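Local coordinates for amine oxidase (Emericella nidulans, PDB 3PGB), which probably oxidises primary amines, as a copper enzyme that carries one topaquinone cofactor in each subunit, at residues 77-82 with 154-159; 63-68 with 342-347. One frame throughout, in Å; residues are numbered along the deposited sequence.

Overall arrangement
From the N-terminal end, strand 58-59, which pairs in parallel with strand 339-341, leads into the loop holding 63-68 and then into helix 73-84. Residues 77-82 of that helix meet the loop 154-159 in interaction 1, after an antiparallel excursion through strands 102-110, 131-138 and 145-152. The chain then runs on to 342-347, where interaction 2 closes a loop of more than 270 residues onto 63-68. Interaction 1 is therefore nested within interaction 2. Their centres lie about 23 Å apart and their nearest atoms about 10 Å, without touching. The inner contact ties helix 73-84 to the connection between strands 145-152 and 161-164; the outer one joins the N-terminal segment to the copper amine oxidase enzyme domain.

Interaction 1 of 2, residues 77-82 with 154-159; sequences ADVAKW and LPVSNA
V156 puts its two methyl groups against different residues of helix 73-84, CG1 against W82 and CG2 against D78 and V79. CG1, anti to the backbone N (chi1 175°), reaches W82 CD1 at 3.6 Å and approaches the indole obliquely. CG2 lies 3.6 Å from D78 CB, touching the methylene of the aspartate, and its distance to V79 CG2 is 4.1 Å. On the buried side V79 CG2 also meets L154 CD2 at 4.0 Å, and the valine crosses both L154 and V156 at about a right angle. This apolar layer extends beyond the two segments, with V79 resting on I107 of strand 102-110 and L154 on L71. No direct hydrogen bond joins the segments, so the inner part of the contact rests on methyl, methylene and indole carbons.

The other flank is polar and looser. D78 OD2 accepts from a water at 2.7 Å; the same water takes a weak bond from V156 N at 3.3 Å, linking helix to loop. S157 turns its CB away from the helix, and its OG accepts from A159 N at 3.0 Å, an ST turn within the loop that leads to strand 161-164. A helix laid against an antiparallel sheet and met by the loop between two of its strands is consistent with the small alpha/beta N2 domain of copper amine oxidases.

Interaction 2 of 2, residues 63-68 with 342-347; sequences PKENVW and AERKYV
The R344 guanidinium carries, in one of the two deposited E65 conformers, E65 CG over one face, 3.9 Å above the plane and offset toward the rim, while P63 C sits at its edge, near the plane. R344 and K345 belong to the turn of the hairpin formed by antiparallel strands 339-341 and 346-349, which ends in a G1 beta bulge of K345 and Y346 facing D341. Here the enzyme domain receives the N-terminal loop.

In that same E65 conformer OE2 makes a salt bridge to R344 NH2 at 2.7 Å, the carboxylate and guanidinium planes being 53° apart. R344 is extended from CG to NE and lies across E65; its NH1 is 3.2 Å from K64 O, an oxygen hydrogen-bonded to Y355 OH. The Y346 ring is met obliquely by P63, whose CD comes 3.8 Å from CZ.

N66 makes the hydrogen bond between the two segments. Its CG, anti to the backbone N (chi1 -176°), lies 3.6 Å from R344 O, and OD1 accepts from W68 N in an Asx turn. ND2 serves I356 O as well as R344 O, the latter at 2.9 Å and 164°, within the N66 amide plane but above that of the carbonyl.

Interaction 1 of 2, residues 77-82 with 154-159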
loop_
_atom_site.group_PDB
_atom_site.type_symbol
_atom_site.label_atom_id
_atom_site.label_comp_id
_atom_site.label_asym_id
_atom_site.label_seq_id
_atom_site.Cartn_x
_atom_site.Cartn_y
_atom_site.Cartn_z
ATOM N N ALA A 77 40.660 -10.290 -11.393
ATOM C CA ALA A 77 41.827 -10.135 -12.263
ATOM C C ALA A 77 42.590 -11.453 -12.419
ATOM O O ALA A 77 42.937 -11.847 -13.535
ATOM C CB ALA A 77 42.754 -9.061 -11.712
ATOM N N ASP A 78 42.852 -12.124 -11.298
ATOM C CA ASP A 78 43.566 -13.395 -11.320
ATOM C C ASP A 78 42.820 -14.456 -12.146
ATOM O O ASP A 78 43.433 -15.161 -12.954
ATOM C CB ASP A 78 43.816 -13.904 -9.894
ATOM C CG ASP A 78 44.975 -13.187 -9.198
ATOM O OD1 ASP A 78 45.614 -12.306 -9.816
ATOM O OD2 ASP A 78 45.252 -13.520 -8.024
ATOM N N VAL A 79 41.503 -14.540 -11.961
ATOM C CA VAL A 79 40.679 -15.505 -12.686
ATOM C C VAL A 79 40.660 -15.224 -14.189
ATOM O O VAL A 79 40.752 -16.144 -14.983
ATOM C CB VAL A 79 39.240 -15.534 -12.147
ATOM C CG1 VAL A 79 38.355 -16.409 -13.021
ATOM C CG2 VAL A 79 39.233 -16.024 -10.712
ATOM N N ALA A 80 40.555 -13.957 -14.576
ATOM C CA ALA A 80 40.588 -13.596 -15.992
ATOM C C ALA A 80 41.894 -14.073 -16.626
ATOM O O ALA A 80 41.887 -14.793 -17.622
ATOM C CB ALA A 80 40.426 -12.095 -16.170
ATOM N N LYS A 81 43.009 -13.679 -16.021
ATOM C CA LYS A 81 44.337 -14.067 -16.489
ATOM C C LYS A 81 44.467 -15.594 -16.608
ATOM O O LYS A 81 44.986 -16.104 -17.602
ATOM C CB LYS A 81 45.408 -13.499 -15.539
ATOM C CG LYS A 81 46.858 -13.753 -15.961
ATOM C CD LYS A 81 47.338 -15.143 -15.531
ATOM N N TRP A 82 43.981 -16.306 -15.593
ATOM C CA TRP A 82 44.013 -17.772 -15.562
ATOM C C TRP A 82 43.237 -18.385 -16.719
ATOM O O TRP A 82 43.722 -19.306 -17.380
ATOM C CB TRP A 82 43.413 -18.265 -14.251
ATOM C CG TRP A 82 43.577 -19.723 -13.988
ATOM C CD1 TRP A 82 44.644 -20.330 -13.399
ATOM C CD2 TRP A 82 42.625 -20.756 -14.258
ATOM N NE1 TRP A 82 44.427 -21.684 -13.302
ATOM C CE2 TRP A 82 43.194 -21.972 -13.822
ATOM C CE3 TRP A 82 41.351 -20.775 -14.842
ATOM C CZ2 TRP A 82 42.532 -23.197 -13.946
ATOM C CZ3 TRP A 82 40.694 -21.990 -14.967
ATOM C CH2 TRP A 82 41.288 -23.187 -14.520
ATOM N N LEU A 154 39.998 -20.675 -4.907
ATOM C CA LEU A 154 40.695 -19.397 -4.839
ATOM C C LEU A 154 41.403 -19.315 -3.482
ATOM O O LEU A 154 40.994 -19.985 -2.535
ATOM C CB LEU A 154 39.719 -18.228 -5.022
ATOM C CG LEU A 154 38.929 -18.159 -6.337
ATOM C CD1 LEU A 154 38.202 -16.824 -6.459
ATOM C CD2 LEU A 154 39.825 -18.373 -7.542
ATOM N N PRO A 155 42.483 -18.521 -3.385
ATOM C CA PRO A 155 43.112 -17.715 -4.444
ATOM C C PRO A 155 43.669 -18.566 -5.585
ATOM O O PRO A 155 43.953 -19.747 -5.389
ATOM C CB PRO A 155 44.261 -16.995 -3.717
ATOM C CG PRO A 155 44.004 -17.194 -2.251
ATOM C CD PRO A 155 43.235 -18.456 -2.121
ATOM N N VAL A 156 43.816 -17.966 -6.760
ATOM C CA VAL A 156 44.337 -18.684 -7.918
ATOM C C VAL A 156 45.737 -19.197 -7.611
ATOM O O VAL A 156 46.586 -18.449 -7.119
ATOM C CB VAL A 156 44.390 -17.810 -9.192
ATOM C CG1 VAL A 156 45.049 -18.577 -10.337
ATOM C CG2 VAL A 156 42.987 -17.354 -9.591
ATOM N N SER A 157 45.958 -20.478 -7.896
ATOM C CA SER A 157 47.223 -21.145 -7.610
ATOM C C SER A 157 47.422 -22.293 -8.599
ATOM O O SER A 157 46.645 -22.441 -9.549
ATOM C CB SER A 157 47.222 -21.676 -6.173
ATOM O OG SER A 157 46.375 -22.809 -6.038
ATOM N N ASN A 158 48.453 -23.105 -8.374
ATOM C CA ASN A 158 48.637 -24.332 -9.144
ATOM C C ASN A 158 47.507 -25.335 -8.893
ATOM O O ASN A 158 47.201 -26.150 -9.758
ATOM C CB ASN A 158 49.991 -24.971 -8.822
ATOM C CG ASN A 158 51.167 -24.188 -9.402
ATOM O OD1 ASN A 158 51.011 -23.410 -10.352
ATOM N ND2 ASN A 158 52.354 -24.400 -8.836
ATOM N N ALA A 159 46.890 -25.265 -7.713
ATOM C CA ALA A 159 45.788 -26.158 -7.353
ATOM C C ALA A 159 44.476 -25.817 -8.076
ATOM O O ALA A 159 43.568 -26.650 -8.135
ATOM C CB ALA A 159 45.569 -26.139 -5.840
HETATM O O HOH W 1 43.156 -14.689 -6.806
#

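Interaction 2 of 2, residues 63-68 with 342-347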
loop_
_atom_site.group_PDB
_atom_site.type_symbol
_atom_site.label_atom_id
_atom_site.label_comp_id
_atom_site.label_asym_id
_atom_site.label_seq_id
_atom_site.Cartn_x
_atom_site.Cartn_y
_atom_site.Cartn_z
ATOM N N PRO A 63 30.698 -9.774 12.451
ATOM C CA PRO A 63 31.210 -10.939 13.192
ATOM C C PRO A 63 31.823 -12.028 12.308
ATOM O O PRO A 63 32.664 -12.795 12.776
ATOM C CB PRO A 63 29.966 -11.474 13.921
ATOM C CG PRO A 63 28.820 -10.929 13.181
ATOM C CD PRO A 63 29.246 -9.606 12.634
ATOM N N LYS A 64 31.407 -12.089 11.048
ATOM C CA LYS A 64 31.915 -13.077 10.102
ATOM C C LYS A 64 32.275 -12.407 8.782
ATOM O O LYS A 64 31.836 -11.288 8.516
ATOM C CB LYS A 64 30.843 -14.134 9.855
ATOM C CG LYS A 64 30.405 -14.877 11.100
ATOM C CD LYS A 64 31.492 -15.832 11.601
ATOM C CE LYS A 64 31.063 -16.528 12.889
ATOM N NZ LYS A 64 32.119 -17.428 13.426
ATOM N N GLU A 65 33.086 -13.080 7.965
ATOM C CA GLU A 65 33.351 -12.575 6.622
ATOM C C GLU A 65 32.063 -12.631 5.804
ATOM O O GLU A 65 31.152 -13.405 6.103
ATOM C CB GLU A 65 34.475 -13.361 5.939
ATOM C CG GLU A 65 35.872 -12.996 6.444
ATOM C CD GLU A 65 36.295 -11.582 6.062
ATOM O OE1 GLU A 65 35.651 -10.979 5.169
ATOM O OE2 GLU A 65 37.277 -11.077 6.650
ATOM N N ASN A 66 31.977 -11.775 4.790
ATOM C CA ASN A 66 30.816 -11.767 3.905
ATOM C C ASN A 66 31.092 -12.756 2.774
ATOM O O ASN A 66 31.759 -12.437 1.790
ATOM C CB ASN A 66 30.536 -10.356 3.381
ATOM C CG ASN A 66 29.275 -10.274 2.528
ATOM O OD1 ASN A 66 28.871 -11.242 1.888
ATOM N ND2 ASN A 66 28.664 -9.102 2.502
ATOM N N VAL A 67 30.565 -13.962 2.934
ATOM C CA VAL A 67 30.854 -15.064 2.034
ATOM C C VAL A 67 30.026 -15.032 0.736
ATOM O O VAL A 67 30.200 -15.909 -0.119
ATOM C CB VAL A 67 30.638 -16.422 2.750
ATOM C CG1 VAL A 67 31.477 -16.499 4.012
ATOM C CG2 VAL A 67 29.163 -16.642 3.072
ATOM N N TRP A 68 29.148 -14.034 0.588
ATOM C CA TRP A 68 28.241 -13.939 -0.560
ATOM C C TRP A 68 28.464 -12.743 -1.499
ATOM O O TRP A 68 28.087 -12.811 -2.671
ATOM C CB TRP A 68 26.790 -13.850 -0.087
ATOM C CG TRP A 68 26.370 -14.856 0.929
ATOM C CD1 TRP A 68 25.910 -16.117 0.693
ATOM C CD2 TRP A 68 26.321 -14.667 2.345
ATOM N NE1 TRP A 68 25.596 -16.731 1.877
ATOM C CE2 TRP A 68 25.837 -15.861 2.906
ATOM C CE3 TRP A 68 26.649 -13.604 3.192
ATOM C CZ2 TRP A 68 25.668 -16.024 4.280
ATOM C CZ3 TRP A 68 26.483 -13.763 4.554
ATOM C CH2 TRP A 68 25.995 -14.964 5.086
ATOM N N ALA A 342 31.995 -1.302 5.964
ATOM C CA ALA A 342 32.122 -0.990 4.543
ATOM C C ALA A 342 32.865 -2.084 3.773
ATOM O O ALA A 342 32.548 -2.353 2.617
ATOM C CB ALA A 342 32.819 0.354 4.358
ATOM N N GLU A 343 33.853 -2.707 4.415
ATOM C CA GLU A 343 34.661 -3.742 3.771
ATOM C C GLU A 343 33.874 -5.045 3.646
ATOM O O GLU A 343 33.954 -5.725 2.623
ATOM C CB GLU A 343 35.974 -3.965 4.534
ATOM N N ARG A 344 33.107 -5.384 4.678
ATOM C CA ARG A 344 32.275 -6.593 4.656
ATOM C C ARG A 344 30.820 -6.339 4.246
ATOM O O ARG A 344 30.006 -7.260 4.289
ATOM C CB ARG A 344 32.330 -7.307 6.011
ATOM C CG ARG A 344 33.738 -7.728 6.395
ATOM C CD ARG A 344 33.768 -8.652 7.593
ATOM N NE ARG A 344 35.128 -9.098 7.896
ATOM C CZ ARG A 344 35.467 -9.854 8.943
ATOM N NH1 ARG A 344 34.548 -10.264 9.817
ATOM N NH2 ARG A 344 36.737 -10.205 9.123
ATOM N N LYS A 345 30.499 -5.108 3.840
ATOM C CA LYS A 345 29.168 -4.770 3.325
ATOM C C LYS A 345 28.074 -5.276 4.274
ATOM O O LYS A 345 27.160 -6.001 3.879
ATOM C CB LYS A 345 28.992 -5.352 1.915
ATOM C CG LYS A 345 30.070 -4.899 0.901
ATOM C CD LYS A 345 29.717 -3.540 0.302
ATOM C CE LYS A 345 30.883 -2.924 -0.493
ATOM N NZ LYS A 345 30.473 -1.646 -1.186
ATOM N N TYR A 346 28.196 -4.889 5.535
ATOM C CA TYR A 346 27.360 -5.405 6.604
ATOM C C TYR A 346 26.720 -4.216 7.301
ATOM O O TYR A 346 27.367 -3.193 7.483
ATOM C CB TYR A 346 28.235 -6.214 7.567
ATOM C CG TYR A 346 27.566 -6.685 8.832
ATOM C CD1 TYR A 346 26.643 -7.719 8.806
ATOM C CD2 TYR A 346 27.882 -6.114 10.066
ATOM C CE1 TYR A 346 26.030 -8.168 9.973
ATOM C CE2 TYR A 346 27.280 -6.558 11.242
ATOM C CZ TYR A 346 26.353 -7.585 11.184
ATOM O OH TYR A 346 25.749 -8.038 12.331
ATOM N N VAL A 347 25.455 -4.360 7.686
ATOM C CA VAL A 347 24.675 -3.259 8.232
ATOM C C VAL A 347 23.975 -3.702 9.505
ATOM O O VAL A 347 23.456 -4.815 9.567
ATOM C CB VAL A 347 23.600 -2.813 7.220
ATOM C CG1 VAL A 347 22.714 -1.707 7.804
ATOM C CG2 VAL A 347 24.254 -2.367 5.916
#